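Local coordinates for outer membrane protein Omp121 (Bacteroides thetaiotaomicron, PDB 5FQ8) that binds calcium and magnesium ions and, as a TonB-dependent receptor, probably imports substrates across the outer membrane, at residues 368-373 and 416-421; 460-465 and 525-530; 764-769 and 897-902. One frame throughout, in Å; residues are numbered along the deposited sequence.

Interaction 1: residues 368-373 and 416-421; sequences PYYILN and GKPNLY
The phenol ring of Tyr370 is the flat group that carries this contact, and both partners, Pro418 CG and Leu420 CD2, approach it obliquely. CE1 of Tyr370 lies 3.8 Å from Leu420 CD2, and the same methyl carbon is 4.0 Å from Tyr370 OH, which places it alongside the outer end of the phenol. The pyrrolidine comes to the hydroxyl end of the phenol: Pro418 CG is 3.9 Å from Tyr370 OH, with CE1 of Tyr370 farther from that CG at 4.3 Å. In both pairs the side chains run past one another in opposite directions.

Tyr370 reaches this position because its CG is anti to the backbone N (chi1 -174°), which carries the phenol away from helix 368-374 toward the chain that leaves strand 398-417. That chain turns at Asn419, the N-cap of helix 420-424, whose OD1 bonds to Ala422 N. The contact therefore joins a short helix to the strand-to-helix junction at one end of the barrel wall, with the side chain of Tyr370 about 9 Å from that of the calcium-binding Thr285.

All three touching residues are buried, and the interface between the segments is apolar carbon apart from one hydroxyl. Tyr370 OH is hydrogen-bonded to Tyr424 OH, so the phenol can bury its polar end among the carbons of Pro418 and Leu420 without losing a partner.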
ATOM      1  N   PRO B 368     -17.471   7.720 -21.648  1.00 25.62           N
ATOM      2  CA  PRO B 368     -16.589   6.581 -21.922  1.00 24.27           C
ATOM      3  C   PRO B 368     -15.219   6.988 -22.377  1.00 24.35           C
ATOM      4  O   PRO B 368     -14.248   6.275 -22.115  1.00 25.33           O
ATOM      5  CB  PRO B 368     -17.329   5.826 -23.031  1.00 24.34           C
ATOM      6  CG  PRO B 368     -18.719   6.325 -22.995  1.00 24.53           C
ATOM      7  CD  PRO B 368     -18.617   7.745 -22.565  1.00 32.52           C
ATOM      8  N   TYR B 369     -15.101   8.111 -23.066  1.00 24.68           N
ATOM      9  CA  TYR B 369     -13.784   8.535 -23.503  1.00 24.81           C
ATOM     10  C   TYR B 369     -12.962   9.072 -22.347  1.00 35.59           C
ATOM     11  O   TYR B 369     -11.732   9.007 -22.391  1.00 29.57           O
ATOM     12  CB  TYR B 369     -13.910   9.581 -24.597  1.00 25.25           C
ATOM     13  CG  TYR B 369     -14.556   9.085 -25.872  1.00 25.38           C
ATOM     14  CD1 TYR B 369     -13.808   8.450 -26.844  1.00 25.41           C
ATOM     15  CD2 TYR B 369     -15.904   9.274 -26.105  1.00 25.52           C
ATOM     16  CE1 TYR B 369     -14.382   8.018 -28.002  1.00 26.25           C
ATOM     17  CE2 TYR B 369     -16.486   8.844 -27.261  1.00 29.06           C
ATOM     18  CZ  TYR B 369     -15.721   8.217 -28.212  1.00 26.90           C
ATOM     19  OH  TYR B 369     -16.310   7.789 -29.377  1.00 25.90           O
ATOM     20  N   TYR B 370     -13.612   9.608 -21.311  1.00 29.86           N
ATOM     21  CA  TYR B 370     -12.880   9.964 -20.105  1.00 25.28           C
ATOM     22  C   TYR B 370     -12.315   8.722 -19.440  1.00 24.28           C
ATOM     23  O   TYR B 370     -11.136   8.681 -19.090  1.00 24.96           O
ATOM     24  CB  TYR B 370     -13.776  10.739 -19.128  1.00 24.84           C
ATOM     25  CG  TYR B 370     -13.001  11.250 -17.935  1.00 28.74           C
ATOM     26  CD1 TYR B 370     -12.736  10.428 -16.848  1.00 25.95           C
ATOM     27  CD2 TYR B 370     -12.500  12.541 -17.914  1.00 32.92           C
ATOM     28  CE1 TYR B 370     -12.004  10.874 -15.783  1.00 29.48           C
ATOM     29  CE2 TYR B 370     -11.766  12.997 -16.841  1.00 36.93           C
ATOM     30  CZ  TYR B 370     -11.525  12.159 -15.784  1.00 33.98           C
ATOM     31  OH  TYR B 370     -10.791  12.607 -14.727  1.00 27.08           O
ATOM     32  N   ILE B 371     -13.140   7.695 -19.260  1.00 24.04           N
ATOM     33  CA  ILE B 371     -12.693   6.511 -18.535  1.00 27.17           C
ATOM     34  C   ILE B 371     -11.502   5.872 -19.230  1.00 35.41           C
ATOM     35  O   ILE B 371     -10.548   5.436 -18.576  1.00 39.80           O
ATOM     36  CB  ILE B 371     -13.849   5.511 -18.367  1.00 23.53           C
ATOM     37  CG1 ILE B 371     -15.027   6.178 -17.672  1.00 23.63           C
ATOM     38  CG2 ILE B 371     -13.396   4.330 -17.574  1.00 23.25           C
ATOM     39  CD1 ILE B 371     -16.241   5.294 -17.550  1.00 23.52           C
ATOM     40  N   LEU B 372     -11.529   5.814 -20.566  1.00 35.64           N
ATOM     41  CA  LEU B 372     -10.443   5.188 -21.317  1.00 44.21           C
ATOM     42  C   LEU B 372      -9.184   6.040 -21.316  1.00 24.01           C
ATOM     43  O   LEU B 372      -8.069   5.508 -21.292  1.00 23.95           O
ATOM     44  CB  LEU B 372     -10.881   4.922 -22.754  1.00 23.96           C
ATOM     45  CG  LEU B 372     -11.897   3.830 -23.053  1.00 23.82           C
ATOM     46  CD1 LEU B 372     -12.491   4.123 -24.380  1.00 24.08           C
ATOM     47  CD2 LEU B 372     -11.231   2.493 -23.065  1.00 23.62           C
ATOM     48  N   ASN B 373      -9.343   7.352 -21.326  1.00 24.27           N
ATOM     49  CA  ASN B 373      -8.220   8.270 -21.341  1.00 24.52           C
ATOM     50  C   ASN B 373      -7.627   8.554 -19.966  1.00 24.44           C
ATOM     51  O   ASN B 373      -6.539   9.122 -19.904  1.00 24.64           O
ATOM     52  CB  ASN B 373      -8.653   9.583 -21.972  1.00 24.90           C
ATOM     53  CG  ASN B 373      -8.407   9.613 -23.446  1.00 25.15           C
ATOM     54  OD1 ASN B 373      -7.352   9.208 -23.911  1.00 27.23           O
ATOM     55  ND2 ASN B 373      -9.384  10.088 -24.198  1.00 25.38           N
ATOM     56  N   GLY B 416      -5.023   2.228 -11.527  1.00 24.37           N
ATOM     57  CA  GLY B 416      -5.316   3.502 -10.899  1.00 29.05           C
ATOM     58  C   GLY B 416      -6.535   4.164 -11.492  1.00 32.34           C
ATOM     59  O   GLY B 416      -6.877   3.942 -12.654  1.00 43.90           O
ATOM     60  N   LYS B 417      -7.182   4.999 -10.692  1.00 23.17           N
ATOM     61  CA  LYS B 417      -8.331   5.783 -11.105  1.00 23.25           C
ATOM     62  C   LYS B 417      -8.305   7.123 -10.388  1.00 23.51           C
ATOM     63  O   LYS B 417      -7.854   7.202  -9.241  1.00 23.55           O
ATOM     64  CB  LYS B 417      -9.640   5.051 -10.805  1.00 23.07           C
ATOM     65  CG  LYS B 417      -9.884   4.667  -9.376  1.00 23.01           C
ATOM     66  CD  LYS B 417     -10.963   3.618  -9.330  1.00 44.91           C
ATOM     67  CE  LYS B 417     -11.573   3.476  -7.959  1.00 44.40           C
ATOM     68  NZ  LYS B 417     -12.355   4.687  -7.580  1.00 51.30           N
ATOM     69  N   PRO B 418      -8.798   8.183 -11.023  1.00 23.71           N
ATOM     70  CA  PRO B 418      -8.604   9.528 -10.482  1.00 24.02           C
ATOM     71  C   PRO B 418      -9.483   9.806  -9.280  1.00 40.89           C
ATOM     72  O   PRO B 418     -10.459   9.115  -8.996  1.00 31.53           O
ATOM     73  CB  PRO B 418      -8.996  10.443 -11.645  1.00 24.24           C
ATOM     74  CG  PRO B 418      -9.163   9.579 -12.815  1.00 24.05           C
ATOM     75  CD  PRO B 418      -9.504   8.227 -12.306  1.00 23.72           C
ATOM     76  N   ASN B 419      -9.108  10.863  -8.572  1.00 27.92           N
ATOM     77  CA  ASN B 419      -9.932  11.445  -7.525  1.00 24.50           C
ATOM     78  C   ASN B 419     -11.006  12.255  -8.220  1.00 24.67           C
ATOM     79  O   ASN B 419     -10.919  13.476  -8.353  1.00 25.02           O
ATOM     80  CB  ASN B 419      -9.096  12.313  -6.602  1.00 32.61           C
ATOM     81  CG  ASN B 419      -9.830  12.701  -5.359  1.00 24.94           C
ATOM     82  OD1 ASN B 419     -10.962  13.146  -5.407  1.00 25.04           O
ATOM     83  ND2 ASN B 419      -9.194  12.508  -4.230  1.00 24.98           N
ATOM     84  N   LEU B 420     -12.033  11.544  -8.680  1.00 24.47           N
ATOM     85  CA  LEU B 420     -13.132  12.198  -9.373  1.00 24.64           C
ATOM     86  C   LEU B 420     -13.841  13.205  -8.476  1.00 24.95           C
ATOM     87  O   LEU B 420     -14.297  14.254  -8.950  1.00 25.26           O
ATOM     88  CB  LEU B 420     -14.108  11.147  -9.883  1.00 28.70           C
ATOM     89  CG  LEU B 420     -13.570  10.137 -10.892  1.00 24.12           C
ATOM     90  CD1 LEU B 420     -14.579   9.065 -11.083  1.00 23.90           C
ATOM     91  CD2 LEU B 420     -13.275  10.800 -12.214  1.00 24.29           C
ATOM     92  N   TYR B 421     -13.923  12.918  -7.174  1.00 24.91           N
ATOM     93  CA  TYR B 421     -14.586  13.841  -6.260  1.00 25.23           C
ATOM     94  C   TYR B 421     -13.857  15.174  -6.202  1.00 25.62           C
ATOM     95  O   TYR B 421     -14.471  16.235  -6.348  1.00 29.05           O
ATOM     96  CB  TYR B 421     -14.692  13.230  -4.866  1.00 25.15           C
ATOM     97  CG  TYR B 421     -15.511  14.059  -3.905  1.00 25.49           C
ATOM     98  CD1 TYR B 421     -16.879  13.918  -3.843  1.00 25.53           C
ATOM     99  CD2 TYR B 421     -14.918  14.988  -3.075  1.00 25.81           C
ATOM    100  CE1 TYR B 421     -17.633  14.658  -2.987  1.00 25.88           C
ATOM    101  CE2 TYR B 421     -15.672  15.744  -2.214  1.00 26.16           C
ATOM    102  CZ  TYR B 421     -17.034  15.573  -2.177  1.00 26.19           C
ATOM    103  OH  TYR B 421     -17.809  16.308  -1.315  1.00 26.58           O
TER

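Interaction 2: residues 460-465 and 525-530; sequences DIMVNF and GVFGQF
Phe527, with 53 Å² covered by the other segment, is the centre of this contact; Met462 (23 Å²) and Asp460 (16 Å²) meet the far end of its ring. CE of Met462 stands at the ring edge, near the ring plane, 4.0 Å from Phe527 CZ. The approach is methyl to rim. Beyond CG the methionine chain is extended (chi3 177°), which carries its terminal methyl to the phenylalanine.

Asp460 comes to the neighbouring rim carbon: its OD1 is 4.1 Å from Phe527 CE1. The two side chains cross at about a right angle, and the carboxylate and ring planes are 70° apart, so the groups do not stack. At this distance the pair is a loose approach of a carboxylate oxygen to a ring carbon.

The backbones are well separated, with Met462 CA 9.1 Å from Phe527 CA, because strands 446-469 and 513-534 are not paired directly. Strand 472-495 lies between them and is antiparallel to both in the wall of the TonB-dependent receptor barrel, so the two segments run in the same direction and interact over an intervening strand. Side chains of that strand take part as well, Asn481 touching Asp460 and Leu477 touching Met462.

Phe527 also touches Leu152 of the plug domain, consistent with the ring facing the barrel interior. Ile461, between the two contact residues of its strand, instead touches the bound 3-decanoyloxypropyl decanoate, as the alternation of side chains along a barrel strand would give.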
ATOM      1  N   ASP B 460      13.497 -35.024 -13.754  1.00 31.19           N
ATOM      2  CA  ASP B 460      13.221 -36.409 -14.076  1.00 31.67           C
ATOM      3  C   ASP B 460      14.527 -37.148 -14.274  1.00 32.37           C
ATOM      4  O   ASP B 460      15.425 -36.663 -14.968  1.00 32.48           O
ATOM      5  CB  ASP B 460      12.350 -36.514 -15.318  1.00 31.51           C
ATOM      6  CG  ASP B 460      10.944 -36.048 -15.074  1.00 33.16           C
ATOM      7  OD1 ASP B 460      10.118 -36.863 -14.606  1.00 31.07           O
ATOM      8  OD2 ASP B 460      10.671 -34.866 -15.347  1.00 41.65           O
ATOM      9  N   ILE B 461      14.641 -38.303 -13.635  1.00 32.88           N
ATOM     10  CA  ILE B 461      15.726 -39.246 -13.869  1.00 33.65           C
ATOM     11  C   ILE B 461      15.080 -40.542 -14.320  1.00 45.91           C
ATOM     12  O   ILE B 461      14.166 -41.039 -13.658  1.00 38.49           O
ATOM     13  CB  ILE B 461      16.580 -39.455 -12.611  1.00 33.99           C
ATOM     14  CG1 ILE B 461      17.103 -38.126 -12.115  1.00 33.58           C
ATOM     15  CG2 ILE B 461      17.752 -40.331 -12.894  1.00 34.79           C
ATOM     16  CD1 ILE B 461      17.815 -38.244 -10.805  1.00 39.99           C
ATOM     17  N   MET B 462      15.527 -41.073 -15.454  1.00 34.48           N
ATOM     18  CA  MET B 462      14.874 -42.213 -16.077  1.00 34.86           C
ATOM     19  C   MET B 462      15.902 -43.208 -16.587  1.00 35.71           C
ATOM     20  O   MET B 462      17.057 -42.871 -16.836  1.00 35.93           O
ATOM     21  CB  MET B 462      13.989 -41.789 -17.248  1.00 34.46           C
ATOM     22  CG  MET B 462      13.026 -40.687 -16.940  1.00 33.63           C
ATOM     23  SD  MET B 462      12.296 -40.076 -18.434  1.00 37.32           S
ATOM     24  CE  MET B 462      11.165 -38.877 -17.812  1.00 32.35           C
ATOM     25  N   VAL B 463      15.452 -44.441 -16.773  1.00 36.21           N
ATOM     26  CA  VAL B 463      16.235 -45.450 -17.473  1.00 37.04           C
ATOM     27  C   VAL B 463      15.302 -46.223 -18.393  1.00 49.23           C
ATOM     28  O   VAL B 463      14.263 -46.732 -17.960  1.00 37.16           O
ATOM     29  CB  VAL B 463      16.966 -46.393 -16.502  1.00 37.72           C
ATOM     30  CG1 VAL B 463      16.004 -46.978 -15.510  1.00 41.86           C
ATOM     31  CG2 VAL B 463      17.660 -47.488 -17.265  1.00 38.61           C
ATOM     32  N   ASN B 464      15.661 -46.294 -19.669  1.00 44.93           N
ATOM     33  CA  ASN B 464      14.864 -46.989 -20.666  1.00 43.50           C
ATOM     34  C   ASN B 464      15.580 -48.251 -21.120  1.00 47.91           C
ATOM     35  O   ASN B 464      16.812 -48.305 -21.161  1.00 52.56           O
ATOM     36  CB  ASN B 464      14.581 -46.096 -21.872  1.00 47.33           C
ATOM     37  CG  ASN B 464      13.556 -46.697 -22.803  1.00 51.11           C
ATOM     38  OD1 ASN B 464      13.898 -47.267 -23.835  1.00 54.65           O
ATOM     39  ND2 ASN B 464      12.288 -46.594 -22.430  1.00 54.22           N
ATOM     40  N   PHE B 465      14.791 -49.264 -21.463  1.00 50.41           N
ATOM     41  CA  PHE B 465      15.312 -50.546 -21.922  1.00 40.08           C
ATOM     42  C   PHE B 465      14.473 -51.010 -23.096  1.00 40.26           C
ATOM     43  O   PHE B 465      13.267 -51.192 -22.947  1.00 40.00           O
ATOM     44  CB  PHE B 465      15.285 -51.567 -20.792  1.00 40.57           C
ATOM     45  CG  PHE B 465      15.576 -52.956 -21.223  1.00 41.59           C
ATOM     46  CD1 PHE B 465      16.720 -53.248 -21.928  1.00 42.22           C
ATOM     47  CD2 PHE B 465      14.720 -53.982 -20.888  1.00 43.72           C
ATOM     48  CE1 PHE B 465      17.000 -54.542 -22.308  1.00 43.99           C
ATOM     49  CE2 PHE B 465      14.989 -55.276 -21.266  1.00 47.41           C
ATOM     50  CZ  PHE B 465      16.133 -55.558 -21.978  1.00 46.94           C
ATOM     51  N   GLY B 525       7.829 -38.574  -7.016  1.00 31.34           N
ATOM     52  CA  GLY B 525       7.239 -39.832  -7.426  1.00 38.44           C
ATOM     53  C   GLY B 525       8.237 -40.749  -8.095  1.00 38.46           C
ATOM     54  O   GLY B 525       9.299 -40.320  -8.560  1.00 39.48           O
ATOM     55  N   VAL B 526       7.880 -42.024  -8.139  1.00 32.93           N
ATOM     56  CA  VAL B 526       8.606 -43.016  -8.916  1.00 33.55           C
ATOM     57  C   VAL B 526       7.607 -43.711  -9.826  1.00 33.66           C
ATOM     58  O   VAL B 526       6.466 -43.948  -9.424  1.00 33.57           O
ATOM     59  CB  VAL B 526       9.334 -44.020  -8.001  1.00 34.28           C
ATOM     60  CG1 VAL B 526       8.401 -44.527  -6.936  1.00 34.40           C
ATOM     61  CG2 VAL B 526       9.895 -45.161  -8.818  1.00 34.98           C
ATOM     62  N   PHE B 527       8.012 -44.002 -11.060  1.00 33.87           N
ATOM     63  CA  PHE B 527       7.069 -44.539 -12.029  1.00 33.95           C
ATOM     64  C   PHE B 527       7.739 -45.552 -12.944  1.00 38.29           C
ATOM     65  O   PHE B 527       8.956 -45.553 -13.125  1.00 34.91           O
ATOM     66  CB  PHE B 527       6.419 -43.435 -12.867  1.00 33.25           C
ATOM     67  CG  PHE B 527       7.399 -42.590 -13.614  1.00 33.02           C
ATOM     68  CD1 PHE B 527       7.971 -41.479 -13.021  1.00 32.59           C
ATOM     69  CD2 PHE B 527       7.739 -42.892 -14.908  1.00 35.62           C
ATOM     70  CE1 PHE B 527       8.865 -40.689 -13.699  1.00 32.42           C
ATOM     71  CE2 PHE B 527       8.634 -42.105 -15.588  1.00 33.11           C
ATOM     72  CZ  PHE B 527       9.199 -40.996 -14.976  1.00 32.68           C
ATOM     73  N   GLY B 528       6.910 -46.409 -13.522  1.00 39.25           N
ATOM     74  CA  GLY B 528       7.364 -47.383 -14.498  1.00 40.57           C
ATOM     75  C   GLY B 528       6.323 -47.584 -15.581  1.00 42.39           C
ATOM     76  O   GLY B 528       5.117 -47.468 -15.344  1.00 35.26           O
ATOM     77  N   GLN B 529       6.803 -47.897 -16.784  1.00 47.51           N
ATOM     78  CA  GLN B 529       5.938 -48.014 -17.958  1.00 39.86           C
ATOM     79  C   GLN B 529       6.448 -49.144 -18.839  1.00 40.37           C
ATOM     80  O   GLN B 529       7.496 -49.011 -19.473  1.00 42.26           O
ATOM     81  CB  GLN B 529       5.895 -46.694 -18.720  1.00 37.27           C
ATOM     82  CG  GLN B 529       4.996 -46.695 -19.904  1.00 35.98           C
ATOM     83  CD  GLN B 529       4.712 -45.299 -20.382  1.00 38.59           C
ATOM     84  OE1 GLN B 529       4.688 -44.368 -19.593  1.00 38.40           O
ATOM     85  NE2 GLN B 529       4.513 -45.141 -21.682  1.00 42.74           N
ATOM     86  N   PHE B 530       5.709 -50.243 -18.891  1.00 37.22           N
ATOM     87  CA  PHE B 530       6.117 -51.431 -19.633  1.00 38.22           C
ATOM     88  C   PHE B 530       5.377 -51.519 -20.960  1.00 38.15           C
ATOM     89  O   PHE B 530       4.148 -51.602 -20.980  1.00 37.99           O
ATOM     90  CB  PHE B 530       5.851 -52.689 -18.814  1.00 41.39           C
ATOM     91  CG  PHE B 530       6.338 -53.945 -19.465  1.00 44.24           C
ATOM     92  CD1 PHE B 530       7.690 -54.184 -19.605  1.00 45.40           C
ATOM     93  CD2 PHE B 530       5.444 -54.901 -19.913  1.00 47.51           C
ATOM     94  CE1 PHE B 530       8.147 -55.349 -20.188  1.00 47.12           C
ATOM     95  CE2 PHE B 530       5.893 -56.068 -20.494  1.00 49.67           C
ATOM     96  CZ  PHE B 530       7.250 -56.293 -20.633  1.00 50.13           C
TER

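Interaction 3: residues 764-769 and 897-902; sequences FKAQVA and CFLVDK
A CH-pi contact holds Phe764 to Leu899, joining a small antiparallel sheet, which contains strand 763-766, to the start of barrel strand 899-915. Most of the contact is concentrated here, these two residues having the most surface covered: Leu899 CD2 sits over one face of the Phe764 ring, 3.7 Å from the ring centroid and 28° off the normal, displaced toward the CD1–CE1 side. With its CG anti to the carbonyl carbon (chi1 -69°), Leu899 directs both methyls at strand 763-766. Val828 touches Phe764 and Leu899 alike and so extends this apolar cluster.

Two residues along, the contact thins. Ala766 offers a single methyl, and the nearest backbone approach, Ala766 CA to Leu899 CA, is still 8.2 Å. Lys765, between Phe764 and Ala766, points away from segment 897-902, is partly exposed, and makes a cation-pi interaction with Tyr754 instead.

Replacing Phe764 by an alanine here would probably leave Leu899 CD2 without the aromatic face it rests on and open a gap beside Val828, with the leucine end set free to turn. The two methyls of Leu899 divide the work: while CD2 covers the ring, CD1 lies 3.8 Å from Phe764 CB and 4.0 Å from Ala766 CB.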
ATOM      1  N   PHE B 764     -27.732 -23.999 -12.879  1.00 26.36           N
ATOM      2  CA  PHE B 764     -28.154 -22.631 -12.603  1.00 26.11           C
ATOM      3  C   PHE B 764     -29.487 -22.620 -11.882  1.00 35.74           C
ATOM      4  O   PHE B 764     -30.384 -23.394 -12.217  1.00 26.88           O
ATOM      5  CB  PHE B 764     -28.314 -21.817 -13.875  1.00 25.96           C
ATOM      6  CG  PHE B 764     -27.052 -21.257 -14.405  1.00 25.55           C
ATOM      7  CD1 PHE B 764     -26.623 -20.014 -14.014  1.00 25.18           C
ATOM      8  CD2 PHE B 764     -26.313 -21.961 -15.321  1.00 25.58           C
ATOM      9  CE1 PHE B 764     -25.481 -19.484 -14.514  1.00 24.85           C
ATOM     10  CE2 PHE B 764     -25.185 -21.440 -15.837  1.00 25.24           C
ATOM     11  CZ  PHE B 764     -24.757 -20.190 -15.431  1.00 24.87           C
ATOM     12  N   LYS B 765     -29.611 -21.727 -10.902  1.00 32.02           N
ATOM     13  CA  LYS B 765     -30.879 -21.366 -10.288  1.00 26.55           C
ATOM     14  C   LYS B 765     -31.096 -19.873 -10.463  1.00 26.28           C
ATOM     15  O   LYS B 765     -30.156 -19.092 -10.395  1.00 25.87           O
ATOM     16  CB  LYS B 765     -30.905 -21.730  -8.817  1.00 26.71           C
ATOM     17  CG  LYS B 765     -30.904 -23.200  -8.525  1.00 27.09           C
ATOM     18  CD  LYS B 765     -31.015 -23.440  -7.055  1.00 28.72           C
ATOM     19  CE  LYS B 765     -31.086 -24.906  -6.727  1.00 32.03           C
ATOM     20  NZ  LYS B 765     -31.245 -25.118  -5.265  1.00 33.87           N
ATOM     21  N   ALA B 766     -32.336 -19.477 -10.704  1.00 26.55           N
ATOM     22  CA  ALA B 766     -32.641 -18.073 -10.929  1.00 26.36           C
ATOM     23  C   ALA B 766     -34.108 -17.833 -10.619  1.00 26.77           C
ATOM     24  O   ALA B 766     -34.908 -18.764 -10.588  1.00 27.21           O
ATOM     25  CB  ALA B 766     -32.302 -17.664 -12.360  1.00 26.16           C
ATOM     26  N   GLN B 767     -34.456 -16.573 -10.381  1.00 26.67           N
ATOM     27  CA  GLN B 767     -35.816 -16.264  -9.954  1.00 38.46           C
ATOM     28  C   GLN B 767     -36.776 -16.349 -11.135  1.00 27.39           C
ATOM     29  O   GLN B 767     -36.578 -15.698 -12.161  1.00 27.20           O
ATOM     30  CB  GLN B 767     -35.904 -14.895  -9.273  1.00 26.93           C
ATOM     31  CG  GLN B 767     -35.558 -13.688 -10.095  1.00 26.62           C
ATOM     32  CD  GLN B 767     -36.351 -12.463  -9.705  1.00 26.76           C
ATOM     33  OE1 GLN B 767     -37.054 -12.468  -8.716  1.00 27.04           O
ATOM     34  NE2 GLN B 767     -36.249 -11.413 -10.493  1.00 26.59           N
ATOM     35  N   VAL B 768     -37.801 -17.178 -10.982  1.00 36.85           N
ATOM     36  CA  VAL B 768     -38.883 -17.322 -11.934  1.00 28.31           C
ATOM     37  C   VAL B 768     -40.144 -16.800 -11.273  1.00 28.71           C
ATOM     38  O   VAL B 768     -40.197 -16.624 -10.058  1.00 28.74           O
ATOM     39  CB  VAL B 768     -39.054 -18.786 -12.383  1.00 28.65           C
ATOM     40  CG1 VAL B 768     -39.564 -19.609 -11.241  1.00 29.03           C
ATOM     41  CG2 VAL B 768     -39.963 -18.900 -13.617  1.00 36.00           C
ATOM     42  N   ALA B 769     -41.161 -16.530 -12.082  1.00 29.06           N
ATOM     43  CA  ALA B 769     -42.392 -16.023 -11.510  1.00 29.50           C
ATOM     44  C   ALA B 769     -43.278 -17.156 -11.023  1.00 30.08           C
ATOM     45  O   ALA B 769     -43.138 -18.309 -11.424  1.00 30.23           O
ATOM     46  CB  ALA B 769     -43.150 -15.166 -12.508  1.00 29.67           C
ATOM     47  N   CYS B 897     -34.693 -14.623 -17.104  1.00 26.54           N
ATOM     48  CA  CYS B 897     -34.612 -14.023 -18.431  1.00 26.53           C
ATOM     49  C   CYS B 897     -33.181 -13.804 -18.861  1.00 32.21           C
ATOM     50  O   CYS B 897     -32.883 -13.820 -20.057  1.00 41.22           O
ATOM     51  CB  CYS B 897     -35.358 -12.698 -18.449  1.00 26.62           C
ATOM     52  SG  CYS B 897     -35.133 -11.721 -19.915  1.00 26.57           S
ATOM     53  N   PHE B 898     -32.279 -13.620 -17.912  1.00 30.85           N
ATOM     54  CA  PHE B 898     -30.931 -13.205 -18.235  1.00 25.35           C
ATOM     55  C   PHE B 898     -29.952 -14.353 -18.235  1.00 25.23           C
ATOM     56  O   PHE B 898     -28.764 -14.127 -18.443  1.00 24.92           O
ATOM     57  CB  PHE B 898     -30.491 -12.113 -17.274  1.00 25.06           C
ATOM     58  CG  PHE B 898     -31.410 -10.933 -17.267  1.00 25.20           C
ATOM     59  CD1 PHE B 898     -31.594 -10.183 -18.406  1.00 25.28           C
ATOM     60  CD2 PHE B 898     -32.097 -10.593 -16.134  1.00 25.30           C
ATOM     61  CE1 PHE B 898     -32.437  -9.114 -18.414  1.00 25.45           C
ATOM     62  CE2 PHE B 898     -32.934  -9.520 -16.124  1.00 25.47           C
ATOM     63  CZ  PHE B 898     -33.113  -8.774 -17.264  1.00 25.55           C
ATOM     64  N   LEU B 899     -30.416 -15.573 -18.024  1.00 25.49           N
ATOM     65  CA  LEU B 899     -29.685 -16.736 -18.493  1.00 25.52           C
ATOM     66  C   LEU B 899     -29.947 -16.901 -19.982  1.00 25.73           C
ATOM     67  O   LEU B 899     -31.103 -16.984 -20.410  1.00 26.09           O
ATOM     68  CB  LEU B 899     -30.104 -17.974 -17.719  1.00 25.78           C
ATOM     69  CG  LEU B 899     -29.641 -17.935 -16.277  1.00 25.57           C
ATOM     70  CD1 LEU B 899     -30.281 -19.029 -15.503  1.00 25.91           C
ATOM     71  CD2 LEU B 899     -28.153 -18.082 -16.237  1.00 25.23           C
ATOM     72  N   VAL B 900     -28.874 -16.930 -20.769  1.00 29.87           N
ATOM     73  CA  VAL B 900     -28.938 -16.864 -22.222  1.00 25.72           C
ATOM     74  C   VAL B 900     -28.359 -18.135 -22.825  1.00 25.87           C
ATOM     75  O   VAL B 900     -27.402 -18.708 -22.295  1.00 25.69           O
ATOM     76  CB  VAL B 900     -28.190 -15.617 -22.716  1.00 25.42           C
ATOM     77  CG1 VAL B 900     -27.922 -15.693 -24.189  1.00 25.58           C
ATOM     78  CG2 VAL B 900     -29.000 -14.402 -22.379  1.00 25.41           C
ATOM     79  N   ASP B 901     -28.950 -18.572 -23.938  1.00 30.28           N
ATOM     80  CA  ASP B 901     -28.522 -19.789 -24.613  1.00 31.35           C
ATOM     81  C   ASP B 901     -27.082 -19.671 -25.103  1.00 26.19           C
ATOM     82  O   ASP B 901     -26.711 -18.701 -25.762  1.00 26.04           O
ATOM     83  CB  ASP B 901     -29.469 -20.072 -25.781  1.00 34.18           C
ATOM     84  CG  ASP B 901     -29.361 -21.488 -26.310  1.00 33.79           C
ATOM     85  OD1 ASP B 901     -28.257 -22.062 -26.323  1.00 34.07           O
ATOM     86  OD2 ASP B 901     -30.400 -22.024 -26.735  1.00 27.76           O
ATOM     87  N   LYS B 902     -26.287 -20.692 -24.801  1.00 26.18           N
ATOM     88  CA  LYS B 902     -24.864 -20.756 -25.098  1.00 25.96           C
ATOM     89  C   LYS B 902     -24.581 -21.140 -26.542  1.00 26.23           C
ATOM     90  O   LYS B 902     -23.440 -21.017 -26.988  1.00 26.08           O
ATOM     91  CB  LYS B 902     -24.210 -21.770 -24.158  1.00 25.91           C
ATOM     92  CG  LYS B 902     -23.033 -21.295 -23.348  1.00 25.49           C
ATOM     93  CD  LYS B 902     -22.602 -22.373 -22.367  1.00 25.53           C
ATOM     94  CE  LYS B 902     -21.104 -22.321 -22.045  1.00 26.63           C
ATOM     95  NZ  LYS B 902     -20.626 -20.938 -21.774  1.00 29.96           N
TER

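The three contacts come in series along the chain, each closing before the next opens. None touches another. The centres of interactions 1 and 2 are about 58 Å apart. Those of interactions 1 and 3 are about 34 Å apart, and those of interactions 2 and 3 about 51 Å. Interaction 2 lies on the opposite side of the chain's centre from both others. All three nevertheless reach the barrel, and strands 398-417 and 446-469 are neighbours in its wall. Interaction 2 joins barrel strands across an intermediate one, whereas interaction 1 sets helix 368-374 against the junction of strand 398-417 and helix 420-424, and interaction 3 sets a small separate sheet against the start of strand 899-915. Packing within the wall thus lies apart from its contacts with outside elements.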